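PDB 1WY7: hypothetical protein PH1948 from Pyrococcus horikoshii, which binds S-adenosyl-L-homocysteine and is probably an S-adenosylmethionine-dependent methyltransferase acting on RNA. Local coordinates for residues R155-G166 against D196-I204. Numbering follows the deposited sequence.
Sequences RRFIEKFSWEHG and DIYRFSKVI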
loop_
_atom_site.group_PDB
_atom_site.type_symbol
_atom_site.label_atom_id
_atom_site.label_comp_id
_atom_site.label_asym_id
_atom_site.label_seq_id
_atom_site.Cartn_x
_atom_site.Cartn_y
_atom_site.Cartn_z
ATOM N N ARG A 155 -0.834 15.510 7.745
ATOM C CA ARG A 155 -2.276 15.537 7.520
ATOM C C ARG A 155 -2.684 16.765 6.709
ATOM O O ARG A 155 -3.490 16.671 5.779
ATOM C CB ARG A 155 -3.018 15.533 8.857
ATOM C CG ARG A 155 -2.781 14.274 9.671
ATOM C CD ARG A 155 -3.491 14.288 11.017
ATOM N NE ARG A 155 -3.727 12.923 11.470
ATOM C CZ ARG A 155 -4.311 12.589 12.619
ATOM N NH1 ARG A 155 -4.478 11.306 12.918
ATOM N NH2 ARG A 155 -4.721 13.527 13.470
ATOM N N ARG A 156 -2.140 17.923 7.081
ATOM C CA ARG A 156 -2.436 19.169 6.380
ATOM C C ARG A 156 -2.028 19.046 4.917
ATOM O O ARG A 156 -2.782 19.402 4.017
ATOM C CB ARG A 156 -1.672 20.340 7.021
ATOM C CG ARG A 156 -1.698 21.619 6.178
ATOM C CD ARG A 156 -0.806 22.741 6.733
ATOM N NE ARG A 156 -1.294 23.251 8.012
ATOM C CZ ARG A 156 -0.882 24.384 8.579
ATOM N NH1 ARG A 156 -1.388 24.763 9.747
ATOM N NH2 ARG A 156 0.033 25.141 7.975
ATOM N N PHE A 157 -0.825 18.537 4.686
ATOM C CA PHE A 157 -0.339 18.374 3.319
ATOM C C PHE A 157 -1.186 17.401 2.505
ATOM O O PHE A 157 -1.633 17.731 1.403
ATOM C CB PHE A 157 1.123 17.915 3.302
ATOM C CG PHE A 157 1.582 17.415 1.950
ATOM C CD1 PHE A 157 1.665 16.050 1.684
ATOM C CD2 PHE A 157 1.900 18.310 0.934
ATOM C CE1 PHE A 157 2.057 15.590 0.430
ATOM C CE2 PHE A 157 2.292 17.858 -0.322
ATOM C CZ PHE A 157 2.371 16.496 -0.575
ATOM N N ILE A 158 -1.408 16.207 3.042
ATOM C CA ILE A 158 -2.200 15.208 2.345
ATOM C C ILE A 158 -3.568 15.744 1.938
ATOM O O ILE A 158 -4.035 15.513 0.820
ATOM C CB ILE A 158 -2.380 13.957 3.219
ATOM C CG1 ILE A 158 -1.029 13.279 3.418
ATOM C CG2 ILE A 158 -3.355 12.983 2.552
ATOM C CD1 ILE A 158 -0.487 12.609 2.178
ATOM N N GLU A 159 -4.212 16.461 2.847
ATOM C CA GLU A 159 -5.533 17.011 2.579
ATOM C C GLU A 159 -5.458 18.043 1.451
ATOM O O GLU A 159 -6.303 18.066 0.555
ATOM C CB GLU A 159 -6.081 17.654 3.858
ATOM C CG GLU A 159 -7.567 17.433 4.069
ATOM C CD GLU A 159 -7.914 16.000 4.448
ATOM O OE1 GLU A 159 -8.896 15.477 3.888
ATOM O OE2 GLU A 159 -7.226 15.400 5.307
ATOM N N LYS A 160 -4.434 18.892 1.498
ATOM C CA LYS A 160 -4.241 19.928 0.482
ATOM C C LYS A 160 -3.781 19.359 -0.857
ATOM O O LYS A 160 -4.296 19.737 -1.909
ATOM C CB LYS A 160 -3.223 20.983 0.950
ATOM C CG LYS A 160 -3.832 22.115 1.774
ATOM C CD LYS A 160 -2.815 23.204 2.124
ATOM C CE LYS A 160 -1.769 22.701 3.110
ATOM N NZ LYS A 160 -0.835 23.779 3.568
ATOM N N PHE A 161 -2.816 18.447 -0.818
ATOM C CA PHE A 161 -2.298 17.852 -2.047
ATOM C C PHE A 161 -3.371 17.080 -2.822
ATOM O O PHE A 161 -3.498 17.235 -4.040
ATOM C CB PHE A 161 -1.116 16.934 -1.728
ATOM C CG PHE A 161 -0.339 16.487 -2.943
ATOM C CD1 PHE A 161 -0.643 15.291 -3.580
ATOM C CD2 PHE A 161 0.732 17.246 -3.420
ATOM C CE1 PHE A 161 0.104 14.851 -4.663
ATOM C CE2 PHE A 161 1.486 16.815 -4.503
ATOM C CZ PHE A 161 1.175 15.616 -5.126
ATOM N N SER A 162 -4.152 16.263 -2.124
ATOM C CA SER A 162 -5.190 15.495 -2.794
ATOM C C SER A 162 -6.231 16.425 -3.407
ATOM O O SER A 162 -6.744 16.176 -4.497
ATOM C CB SER A 162 -5.877 14.529 -1.811
ATOM O OG SER A 162 -6.604 15.226 -0.810
ATOM N N TRP A 163 -6.551 17.499 -2.697
ATOM C CA TRP A 163 -7.538 18.445 -3.194
ATOM C C TRP A 163 -7.080 19.094 -4.496
ATOM O O TRP A 163 -7.836 19.172 -5.464
ATOM C CB TRP A 163 -7.806 19.537 -2.163
ATOM C CG TRP A 163 -8.913 20.436 -2.585
ATOM C CD1 TRP A 163 -8.833 21.774 -2.834
ATOM C CD2 TRP A 163 -10.266 20.053 -2.853
ATOM N NE1 TRP A 163 -10.055 22.251 -3.241
ATOM C CE2 TRP A 163 -10.954 21.217 -3.263
ATOM C CE3 TRP A 163 -10.967 18.842 -2.787
ATOM C CZ2 TRP A 163 -12.311 21.207 -3.606
ATOM C CZ3 TRP A 163 -12.318 18.832 -3.129
ATOM C CH2 TRP A 163 -12.974 20.009 -3.533
ATOM N N GLU A 164 -5.837 19.557 -4.512
ATOM C CA GLU A 164 -5.296 20.195 -5.699
ATOM C C GLU A 164 -5.310 19.247 -6.877
ATOM O O GLU A 164 -5.243 19.680 -8.018
ATOM C CB GLU A 164 -3.876 20.648 -5.444
ATOM C CG GLU A 164 -3.774 21.566 -4.274
ATOM C CD GLU A 164 -2.369 22.065 -4.076
ATOM O OE1 GLU A 164 -2.132 22.698 -3.031
ATOM O OE2 GLU A 164 -1.513 21.829 -4.964
ATOM N N HIS A 165 -5.398 17.950 -6.605
ATOM C CA HIS A 165 -5.418 16.976 -7.688
ATOM C C HIS A 165 -6.793 16.373 -7.924
ATOM O O HIS A 165 -6.916 15.310 -8.533
ATOM C CB HIS A 165 -4.375 15.890 -7.434
ATOM C CG HIS A 165 -2.970 16.374 -7.593
ATOM N ND1 HIS A 165 -2.378 16.545 -8.828
ATOM C CD2 HIS A 165 -2.059 16.796 -6.682
ATOM C CE1 HIS A 165 -1.170 17.050 -8.669
ATOM N NE2 HIS A 165 -0.950 17.213 -7.380
ATOM N N GLY A 166 -7.822 17.066 -7.444
ATOM C CA GLY A 166 -9.188 16.616 -7.640
ATOM C C GLY A 166 -9.682 15.435 -6.821
ATOM O O GLY A 166 -10.616 14.742 -7.241
ATOM N N ASP A 196 -2.083 7.029 9.614
ATOM C CA ASP A 196 -3.452 7.238 9.180
ATOM C C ASP A 196 -3.593 6.403 7.916
ATOM O O ASP A 196 -2.684 6.365 7.077
ATOM C CB ASP A 196 -3.718 8.701 8.802
ATOM C CG ASP A 196 -3.754 9.623 9.995
ATOM O OD1 ASP A 196 -3.200 10.733 9.878
ATOM O OD2 ASP A 196 -4.332 9.249 11.039
ATOM N N ILE A 197 -4.724 5.727 7.792
ATOM C CA ILE A 197 -5.019 4.948 6.605
ATOM C C ILE A 197 -6.078 5.802 5.903
ATOM O O ILE A 197 -7.159 6.048 6.451
ATOM C CB ILE A 197 -5.592 3.566 6.974
ATOM C CG1 ILE A 197 -4.561 2.796 7.801
ATOM C CG2 ILE A 197 -5.974 2.811 5.710
ATOM C CD1 ILE A 197 -5.020 1.430 8.241
ATOM N N TYR A 198 -5.753 6.279 4.706
ATOM C CA TYR A 198 -6.667 7.132 3.958
ATOM C C TYR A 198 -7.376 6.437 2.822
ATOM O O TYR A 198 -6.882 5.467 2.263
ATOM C CB TYR A 198 -5.932 8.314 3.301
ATOM C CG TYR A 198 -5.344 9.359 4.208
ATOM C CD1 TYR A 198 -4.093 9.178 4.804
ATOM C CD2 TYR A 198 -6.009 10.569 4.424
ATOM C CE1 TYR A 198 -3.515 10.185 5.591
ATOM C CE2 TYR A 198 -5.440 11.578 5.207
ATOM C CZ TYR A 198 -4.198 11.373 5.785
ATOM O OH TYR A 198 -3.665 12.341 6.598
ATOM N N ARG A 199 -8.539 6.976 2.484
ATOM C CA ARG A 199 -9.307 6.529 1.339
ATOM C C ARG A 199 -9.630 7.829 0.612
ATOM O O ARG A 199 -10.308 8.693 1.167
ATOM C CB ARG A 199 -10.610 5.854 1.720
ATOM C CG ARG A 199 -11.373 5.458 0.454
ATOM C CD ARG A 199 -12.709 4.828 0.713
ATOM N NE ARG A 199 -13.314 4.411 -0.551
ATOM C CZ ARG A 199 -14.101 5.177 -1.299
ATOM N NH1 ARG A 199 -14.590 4.696 -2.438
ATOM N NH2 ARG A 199 -14.414 6.414 -0.902
ATOM N N PHE A 200 -9.119 7.973 -0.605
ATOM C CA PHE A 200 -9.340 9.165 -1.422
ATOM C C PHE A 200 -10.317 8.785 -2.538
ATOM O O PHE A 200 -10.266 7.671 -3.056
ATOM C CB PHE A 200 -8.028 9.624 -2.074
ATOM C CG PHE A 200 -6.918 9.929 -1.098
ATOM C CD1 PHE A 200 -6.801 11.186 -0.529
ATOM C CD2 PHE A 200 -5.946 8.977 -0.814
ATOM C CE1 PHE A 200 -5.728 11.499 0.305
ATOM C CE2 PHE A 200 -4.870 9.277 0.013
ATOM C CZ PHE A 200 -4.757 10.537 0.574
ATOM N N SER A 201 -11.195 9.712 -2.909
ATOM C CA SER A 201 -12.161 9.472 -3.973
ATOM C C SER A 201 -12.125 10.676 -4.919
ATOM O O SER A 201 -12.104 11.822 -4.456
ATOM C CB SER A 201 -13.558 9.314 -3.370
ATOM O OG SER A 201 -14.508 8.981 -4.365
ATOM N N LYS A 202 -12.114 10.433 -6.227
ATOM C CA LYS A 202 -12.066 11.541 -7.189
ATOM C C LYS A 202 -13.342 12.387 -7.155
ATOM O O LYS A 202 -14.439 11.872 -7.365
ATOM C CB LYS A 202 -11.833 11.019 -8.612
ATOM C CG LYS A 202 -11.621 12.141 -9.620
ATOM C CD LYS A 202 -10.954 11.668 -10.901
ATOM C CE LYS A 202 -10.370 12.861 -11.655
ATOM N NZ LYS A 202 -9.609 12.465 -12.879
ATOM N N VAL A 203 -13.186 13.685 -6.896
ATOM C CA VAL A 203 -14.325 14.606 -6.813
ATOM C C VAL A 203 -15.269 14.433 -7.998
ATOM O O VAL A 203 -14.863 14.554 -9.157
ATOM C CB VAL A 203 -13.852 16.072 -6.725
ATOM C CG1 VAL A 203 -15.052 17.000 -6.634
ATOM C CG2 VAL A 203 -12.958 16.250 -5.501
ATOM N N ILE A 204 -16.534 14.157 -7.682
ATOM C CA ILE A 204 -17.570 13.897 -8.678
ATOM C C ILE A 204 -17.107 12.765 -9.592
ATOM O O ILE A 204 -17.697 11.665 -9.503
ATOM C CB ILE A 204 -17.902 15.139 -9.549
ATOM C CG1 ILE A 204 -18.613 16.200 -8.700
ATOM C CG2 ILE A 204 -18.791 14.721 -10.723
ATOM C CD1 ILE A 204 -19.362 17.261 -9.508
HETATM O O HOH W 1 -6.076 14.385 7.625
#
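Arg155 grips the carboxylate of Asp196 side-on in a two-pronged salt bridge: NE gives a nearly straight bond to OD1 (2.8 Å, 169°) and NH1 bonds OD2 on its syn lone pair. The guanidinium and carboxylate planes lie only 23° apart; a chain extended from CG to NE (chi2 179°) lets the guanidinium reach out to the strand. Thr174 of the neighbouring strand also bonds OD2, which helps fix the carboxylate's rotation. Apolar contacts centre on Ile158 CG2. This methyl sits over one face of the Tyr198 ring, a CH-pi contact 3.9 Å from the centroid, and meets the Phe200 ring at its edge, 3.4 Å from CZ. In this Rossmann-like methyltransferase fold, helix 152-164 thus packs on strand 191-202, the antiparallel strand inserted between 143-149 and 167-179; the axes of segments 155-164 and 196-202 come within 10.1 Å. Phe138 of helix 131-140 meets Phe200 edge-to-face. A water donates to Glu159 OE2 and, weakly, to Tyr198 OH. Where a Schellman motif ends the helix, Gly166, at positive phi, accepts a backbone bond from Val203 N to its O (2.8 Å); beside it Val203 CG2 touches Trp163 CZ3 at 3.6 Å.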